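Local coordinates for aldehyde dehydrogenase (Burkholderia thailandensis, PDB 5J6B), which probably oxidises aldehydes to carboxylic acids with NADP as cofactor, as a tetrameric member of the aldehyde dehydrogenase family, at residues 147-152 with 475-480. Residues are numbered along the deposited sequence; the frame is centred on the assembly and turned at random.
Sequences YKRVPI and TELRLM
Leu477 lays its CD2 methyl over one face of the Arg149 guanidinium, 3.9 Å from CZ, and the same methyl meets the Tyr147 ring at CD1, 3.6 Å away. Arg149 reaches this place with CG beside its backbone N (chi1 -60°) and the chain extended to NE; from there NH1 gives a hydrogen bond to Thr475 OG1 at 3.0 Å, bent to 133° and tilted out of the guanidinium plane. A water in that plane accepts from NH1 at 2.8 Å, while OG1 also bonds to Ile471 O in the preceding helix. On the opposite sheet face Val150 CG2 touches Arg478 NH2 at 3.6 Å, and Arg478 NH1 bonds to Trp431 O of the second subunit. Between the two faces, four backbone hydrogen bonds join Lys148 to Arg478 and Val150 to Glu476, two to each antiparallel pair. The pair of strands belongs to the three-stranded oligomerisation sheet of the aldehyde dehydrogenase fold, which runs on into the second subunit through Leu479 and Met480. Lys148 forms a salt bridge with Asp432, and Glu476 with Arg464, both of that subunit. The Arg149 guanidinium thus meets a methyl and a hydroxyl of its own chain, whereas the charged ends of Lys148, Glu476 and Arg478 find partners across the interface.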
loop_
_atom_site.group_PDB
_atom_site.type_symbol
_atom_site.label_atom_id
_atom_site.label_comp_id
_atom_site.label_asym_id
_atom_site.label_seq_id
_atom_site.Cartn_x
_atom_site.Cartn_y
_atom_site.Cartn_z
ATOM N N TYR A 147 -10.525 -8.408 0.488
ATOM C CA TYR A 147 -11.330 -7.668 -0.474
ATOM C C TYR A 147 -10.632 -7.638 -1.827
ATOM O O TYR A 147 -9.403 -7.616 -1.913
ATOM C CB TYR A 147 -11.655 -6.231 0.010
ATOM C CG TYR A 147 -10.454 -5.315 0.128
ATOM C CD1 TYR A 147 -9.993 -4.590 -0.972
ATOM C CD2 TYR A 147 -9.781 -5.169 1.336
ATOM C CE1 TYR A 147 -8.889 -3.759 -0.869
ATOM C CE2 TYR A 147 -8.680 -4.336 1.447
ATOM C CZ TYR A 147 -8.239 -3.634 0.344
ATOM O OH TYR A 147 -7.145 -2.806 0.452
ATOM N N LYS A 148 -11.430 -7.656 -2.885
ATOM C CA LYS A 148 -10.931 -7.466 -4.237
ATOM C C LYS A 148 -11.835 -6.461 -4.928
ATOM O O LYS A 148 -12.955 -6.204 -4.484
ATOM C CB LYS A 148 -10.889 -8.786 -5.023
ATOM C CG LYS A 148 -12.246 -9.439 -5.218
ATOM C CD LYS A 148 -12.111 -10.778 -5.950
ATOM C CE LYS A 148 -13.418 -11.547 -5.987
ATOM N NZ LYS A 148 -13.223 -12.883 -6.629
ATOM N N ARG A 149 -11.346 -5.901 -6.027
ATOM C CA ARG A 149 -12.107 -4.943 -6.814
ATOM C C ARG A 149 -12.780 -5.661 -7.975
ATOM O O ARG A 149 -12.154 -6.488 -8.645
ATOM C CB ARG A 149 -11.194 -3.829 -7.325
ATOM C CG ARG A 149 -10.543 -3.084 -6.223
ATOM C CD ARG A 149 -9.693 -1.947 -6.745
ATOM N NE ARG A 149 -9.491 -0.931 -5.717
ATOM C CZ ARG A 149 -10.401 -0.019 -5.393
ATOM N NH1 ARG A 149 -11.582 0.006 -6.017
ATOM N NH2 ARG A 149 -10.133 0.870 -4.449
ATOM N N VAL A 150 -14.056 -5.371 -8.185
ATOM C CA VAL A 150 -14.820 -5.956 -9.285
ATOM C C VAL A 150 -15.327 -4.808 -10.146
ATOM O O VAL A 150 -15.401 -3.660 -9.684
ATOM C CB VAL A 150 -15.972 -6.852 -8.775
ATOM C CG1 VAL A 150 -15.420 -8.067 -8.048
ATOM C CG2 VAL A 150 -16.939 -6.048 -7.888
ATOM N N PRO A 151 -15.667 -5.072 -11.412
ATOM C CA PRO A 151 -16.139 -3.985 -12.290
ATOM C C PRO A 151 -17.375 -3.305 -11.714
ATOM O O PRO A 151 -18.239 -3.957 -11.129
ATOM C CB PRO A 151 -16.464 -4.702 -13.609
ATOM C CG PRO A 151 -15.641 -5.968 -13.582
ATOM C CD PRO A 151 -15.548 -6.362 -12.120
ATOM N N ILE A 152 -17.461 -1.979 -11.883
ATOM C CA ILE A 152 -18.634 -1.269 -11.369
ATOM C C ILE A 152 -19.876 -1.604 -12.190
ATOM O O ILE A 152 -21.005 -1.542 -11.680
ATOM C CB ILE A 152 -18.388 0.252 -11.331
ATOM C CG1 ILE A 152 -19.515 0.957 -10.575
ATOM C CG2 ILE A 152 -18.296 0.842 -12.744
ATOM C CD1 ILE A 152 -19.237 2.436 -10.321
ATOM N N THR A 475 -14.430 0.524 -10.388
ATOM C CA THR A 475 -14.512 -0.749 -9.695
ATOM C C THR A 475 -15.164 -0.551 -8.331
ATOM O O THR A 475 -15.172 0.548 -7.779
ATOM C CB THR A 475 -13.129 -1.407 -9.526
ATOM O OG1 THR A 475 -12.233 -0.491 -8.887
ATOM C CG2 THR A 475 -12.564 -1.837 -10.881
ATOM N N GLU A 476 -15.726 -1.634 -7.799
ATOM C CA GLU A 476 -16.277 -1.648 -6.448
ATOM C C GLU A 476 -15.490 -2.625 -5.588
ATOM O O GLU A 476 -15.093 -3.697 -6.059
ATOM C CB GLU A 476 -17.765 -2.063 -6.445
ATOM C CG GLU A 476 -18.717 -0.997 -6.983
ATOM C CD GLU A 476 -19.060 0.062 -5.941
ATOM O OE1 GLU A 476 -18.596 -0.055 -4.787
ATOM O OE2 GLU A 476 -19.796 1.011 -6.274
ATOM N N LEU A 477 -15.297 -2.274 -4.319
ATOM C CA LEU A 477 -14.777 -3.256 -3.378
ATOM C C LEU A 477 -15.797 -4.365 -3.148
ATOM O O LEU A 477 -16.991 -4.113 -2.993
ATOM C CB LEU A 477 -14.424 -2.601 -2.044
ATOM C CG LEU A 477 -13.257 -1.617 -2.017
ATOM C CD1 LEU A 477 -12.945 -1.214 -0.562
ATOM C CD2 LEU A 477 -12.044 -2.226 -2.661
ATOM N N ARG A 478 -15.314 -5.603 -3.138
ATOM C CA ARG A 478 -16.110 -6.782 -2.808
ATOM C C ARG A 478 -15.389 -7.449 -1.635
ATOM O O ARG A 478 -14.333 -8.072 -1.807
ATOM C CB ARG A 478 -16.254 -7.693 -4.029
ATOM C CG ARG A 478 -16.839 -9.071 -3.777
ATOM C CD ARG A 478 -18.358 -9.161 -3.936
ATOM N NE ARG A 478 -18.929 -8.485 -5.107
ATOM C CZ ARG A 478 -19.148 -9.033 -6.306
ATOM N NH1 ARG A 478 -18.813 -10.293 -6.575
ATOM N NH2 ARG A 478 -19.720 -8.304 -7.256
ATOM N N LEU A 479 -15.942 -7.280 -0.439
ATOM C CA LEU A 479 -15.338 -7.778 0.789
ATOM C C LEU A 479 -15.792 -9.208 1.042
ATOM O O LEU A 479 -16.964 -9.545 0.837
ATOM C CB LEU A 479 -15.736 -6.892 1.980
ATOM C CG LEU A 479 -15.371 -7.389 3.384
ATOM C CD1 LEU A 479 -13.869 -7.312 3.635
ATOM C CD2 LEU A 479 -16.155 -6.622 4.463
ATOM N N MET A 480 -14.861 -10.052 1.478
ATOM C CA MET A 480 -15.198 -11.370 1.995
ATOM C C MET A 480 -14.769 -11.427 3.452
ATOM O O MET A 480 -13.592 -11.201 3.758
ATOM C CB MET A 480 -14.537 -12.495 1.189
ATOM C CG MET A 480 -14.902 -13.884 1.730
ATOM S SD MET A 480 -14.277 -15.265 0.747
ATOM C CE MET A 480 -12.513 -14.966 0.825
HETATM O O HOH W 1 -13.686 1.569 -5.141
#